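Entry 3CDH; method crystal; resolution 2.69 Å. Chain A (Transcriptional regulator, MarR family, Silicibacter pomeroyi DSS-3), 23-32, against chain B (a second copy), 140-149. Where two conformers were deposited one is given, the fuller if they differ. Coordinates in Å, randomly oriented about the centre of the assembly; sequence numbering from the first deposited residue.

Chain A, residues 23-32: ASSEEASAQF
Chain B (140-149) VLRTLLDVLD

Two helical segments from two copies of a MarR-family regulator pack in nearly the same direction, their N-to-C axes crossing at +32° and approaching to 9.7 Å. The chain A stretch is helical, with phi/psi near -65/-40, except A:Gln31 at -48/-74, and i-to-i+4 bonds such as A:Ala28 N to A:Ser24 O, 2.7 Å. Chain B is helical from 140 to 147; its last i-to-i+4 bond, B:Leu148 N to B:Leu144 O at 2.8 Å, is followed by B:Asp149 N to B:Asp146 O at 3.3 Å, in a turn where B:Leu148 takes phi/psi of -70/2. The register is set by A:Ser24 CA to B:Leu145 CA, 5.8 Å, and A:Glu27 CA to B:Leu148 CA, 7.0 Å, about one helical turn further along.

No hydrogen bond crosses between the stretches. The contact is packing: leucines from chain B, spaced at 141, 144, 145 and 148, against small residues, backbone, and parts of A:Glu27 and A:Gln31, burying 378 Å² in total.

A:Ser24, a small residue at the shorter of the two CA pairings, touches all four leucines. Its chi1 is m, and its OG, hydrogen-bonded elsewhere in the structure, is not left unsatisfied among them. A:Ser24 CB lies 3.6 Å from B:Leu144 CD2 (chi1 t, chi2 p), and A:Ser24 OG lies 3.9 Å from B:Leu141 CD2 (m, t). B:Leu145 (m, t) starts sideways from CA to CB, yet its end comes nearer, placing CD2 3.6 Å from A:Ser24 N and 4.0 Å from A:Ala23 CB. Here leucine reaches the neighbouring backbone.

B:Leu148 (m, t) points toward chain A and has the largest covered area of any residue in the contact. Its CD1 sits 4.0 Å from A:Ser24 O, 4.0 Å from A:Glu27 CB and 4.3 Å from A:Ala28 CB, while CD2 is 4.0 Å from A:Ala28 CA. A:Ala28 has just a methyl beyond CA, and its CA lies against this leucine.

Longer polar residues at the edge of the contact bring an oxygen against a leucine methyl in van der Waals contact. A:Glu27, directed toward chain B with chi1 at -96° and chi2 t, brings OE1 to 3.6 Å from B:Leu145 CD2. A:Gln31 (m, t), one turn on, sets OE1 3.5 Å from B:Leu148 CD2. A:Glu27 is partly exposed and A:Gln31 exposed.

Residues on other faces follow a different rule. A:Ser25 and A:Ser29 point away, and A:Ser29 OG (chi1 m) donates to A:Ser25 O at 2.9 Å, satisfying a buried residue's hydroxyl within its own helix. The exposed B:Arg142 and B:Asp146 also point away and make no contact with the chain A stretch.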

# COMPACT_ATOMS: atom_id res chain seq x y z
N ALA A 23 0.98 -5.11 3.48
CA ALA A 23 2.25 -5.83 3.29
C ALA A 23 2.31 -6.58 1.94
O ALA A 23 3.36 -6.59 1.28
CB ALA A 23 2.53 -6.78 4.47
N SER A 24 1.20 -7.19 1.55
CA SER A 24 1.10 -7.82 0.23
C SER A 24 1.43 -6.83 -0.86
O SER A 24 2.31 -7.09 -1.69
CB SER A 24 -0.31 -8.31 -0.05
OG SER A 24 -0.68 -9.26 0.91
N SER A 25 0.71 -5.71 -0.84
CA SER A 25 0.85 -4.68 -1.83
C SER A 25 2.29 -4.19 -1.86
O SER A 25 2.87 -4.04 -2.94
CB SER A 25 -0.12 -3.55 -1.52
OG SER A 25 0.07 -2.44 -2.37
N GLU A 26 2.88 -4.00 -0.69
CA GLU A 26 4.22 -3.47 -0.60
C GLU A 26 5.22 -4.48 -1.11
O GLU A 26 6.13 -4.11 -1.83
CB GLU A 26 4.55 -3.11 0.84
CG GLU A 26 6.06 -2.98 1.15
CD GLU A 26 6.62 -1.64 0.68
OE1 GLU A 26 5.83 -0.69 0.44
OE2 GLU A 26 7.87 -1.52 0.56
N GLU A 27 5.05 -5.73 -0.72
CA GLU A 27 5.96 -6.76 -1.18
C GLU A 27 5.82 -7.10 -2.66
O GLU A 27 6.81 -7.34 -3.33
CB GLU A 27 5.84 -8.02 -0.31
CG GLU A 27 6.88 -8.07 0.80
CD GLU A 27 6.49 -9.01 1.94
OE1 GLU A 27 6.23 -10.22 1.70
OE2 GLU A 27 6.44 -8.55 3.11
N ALA A 28 4.61 -7.11 -3.18
CA ALA A 28 4.43 -7.43 -4.59
C ALA A 28 5.07 -6.35 -5.45
O ALA A 28 5.66 -6.64 -6.48
CB ALA A 28 2.98 -7.60 -4.93
N SER A 29 4.96 -5.12 -4.99
CA SER A 29 5.47 -3.96 -5.69
C SER A 29 6.96 -3.80 -5.63
O SER A 29 7.55 -3.31 -6.56
CB SER A 29 4.90 -2.72 -5.06
OG SER A 29 3.53 -2.67 -5.36
N ALA A 30 7.57 -4.17 -4.50
CA ALA A 30 8.97 -3.88 -4.25
C ALA A 30 9.82 -4.47 -5.35
O ALA A 30 10.83 -3.89 -5.73
CB ALA A 30 9.40 -4.42 -2.91
N GLN A 31 9.40 -5.64 -5.81
CA GLN A 31 9.99 -6.33 -6.95
C GLN A 31 10.15 -5.34 -8.10
O GLN A 31 11.25 -4.85 -8.39
CB GLN A 31 9.06 -7.47 -7.37
CG GLN A 31 8.64 -8.45 -6.25
CD GLN A 31 8.26 -9.84 -6.80
OE1 GLN A 31 8.12 -10.79 -6.04
NE2 GLN A 31 8.12 -9.94 -8.12
N PHE A 32 9.01 -5.03 -8.71
CA PHE A 32 8.91 -4.11 -9.82
C PHE A 32 9.42 -2.70 -9.56
O PHE A 32 9.98 -2.08 -10.46
CB PHE A 32 7.46 -4.04 -10.28
CG PHE A 32 7.29 -3.30 -11.53
CD1 PHE A 32 7.96 -3.71 -12.67
CD2 PHE A 32 6.48 -2.18 -11.59
CE1 PHE A 32 7.83 -3.01 -13.85
CE2 PHE A 32 6.33 -1.48 -12.77
CZ PHE A 32 7.01 -1.89 -13.90
N VAL B 140 -6.11 -15.88 1.52
CA VAL B 140 -5.60 -15.58 0.21
C VAL B 140 -4.33 -14.76 0.35
O VAL B 140 -3.30 -15.11 -0.25
CB VAL B 140 -6.66 -14.84 -0.62
CG1 VAL B 140 -6.07 -14.22 -1.89
CG2 VAL B 140 -7.80 -15.80 -0.97
N LEU B 141 -4.39 -13.71 1.17
CA LEU B 141 -3.27 -12.77 1.31
C LEU B 141 -2.11 -13.44 2.04
O LEU B 141 -0.95 -13.27 1.66
CB LEU B 141 -3.72 -11.47 2.00
CG LEU B 141 -4.81 -10.64 1.32
CD1 LEU B 141 -5.27 -9.53 2.25
CD2 LEU B 141 -4.34 -10.06 0.00
N ARG B 142 -2.46 -14.20 3.08
CA ARG B 142 -1.53 -15.08 3.78
C ARG B 142 -0.74 -15.95 2.78
O ARG B 142 0.49 -16.00 2.82
CB ARG B 142 -2.30 -15.94 4.79
CG ARG B 142 -1.73 -15.91 6.21
CD ARG B 142 -2.81 -15.67 7.29
NE ARG B 142 -3.93 -16.61 7.16
CZ ARG B 142 -5.12 -16.42 7.72
NH1 ARG B 142 -6.09 -17.32 7.54
NH2 ARG B 142 -5.33 -15.33 8.46
N THR B 143 -1.47 -16.60 1.87
CA THR B 143 -0.89 -17.41 0.79
C THR B 143 0.05 -16.55 -0.07
O THR B 143 1.19 -16.94 -0.35
CB THR B 143 -1.96 -18.10 -0.09
OG1 THR B 143 -2.77 -19.00 0.69
CG2 THR B 143 -1.30 -18.91 -1.19
N LEU B 144 -0.42 -15.36 -0.43
CA LEU B 144 0.36 -14.47 -1.27
C LEU B 144 1.71 -14.12 -0.64
O LEU B 144 2.77 -14.29 -1.28
CB LEU B 144 -0.44 -13.21 -1.63
CG LEU B 144 0.31 -12.06 -2.30
CD1 LEU B 144 1.01 -12.49 -3.59
CD2 LEU B 144 -0.64 -10.91 -2.56
N LEU B 145 1.69 -13.65 0.60
CA LEU B 145 2.91 -13.27 1.31
C LEU B 145 3.86 -14.46 1.42
O LEU B 145 5.07 -14.32 1.21
CB LEU B 145 2.58 -12.73 2.70
CG LEU B 145 1.82 -11.40 2.74
CD1 LEU B 145 1.06 -11.26 4.06
CD2 LEU B 145 2.77 -10.23 2.54
N ASP B 146 3.31 -15.62 1.76
CA ASP B 146 4.10 -16.85 1.82
C ASP B 146 4.85 -17.08 0.51
O ASP B 146 6.05 -17.36 0.52
CB ASP B 146 3.20 -18.05 2.12
CG ASP B 146 2.72 -18.06 3.56
OD1 ASP B 146 2.90 -17.04 4.26
OD2 ASP B 146 2.16 -19.09 3.99
N VAL B 147 4.15 -16.97 -0.61
CA VAL B 147 4.76 -17.12 -1.92
C VAL B 147 5.80 -16.03 -2.17
O VAL B 147 6.86 -16.30 -2.74
CB VAL B 147 3.71 -17.07 -3.04
CG1 VAL B 147 4.38 -16.90 -4.39
CG2 VAL B 147 2.85 -18.33 -3.02
N LEU B 148 5.49 -14.82 -1.74
CA LEU B 148 6.34 -13.66 -2.03
C LEU B 148 7.65 -13.73 -1.26
O LEU B 148 8.49 -12.83 -1.35
CB LEU B 148 5.60 -12.36 -1.70
CG LEU B 148 4.64 -11.84 -2.78
CD1 LEU B 148 3.67 -10.84 -2.18
CD2 LEU B 148 5.42 -11.22 -3.93
N ASP B 149 7.82 -14.81 -0.49
CA ASP B 149 8.98 -14.94 0.40
C ASP B 149 10.12 -15.69 -0.29
O ASP B 149 10.94 -16.32 0.37
CB ASP B 149 8.58 -15.65 1.69
CG ASP B 149 8.87 -14.83 2.92
OD1 ASP B 149 9.38 -13.69 2.78
OD2 ASP B 149 8.59 -15.31 4.04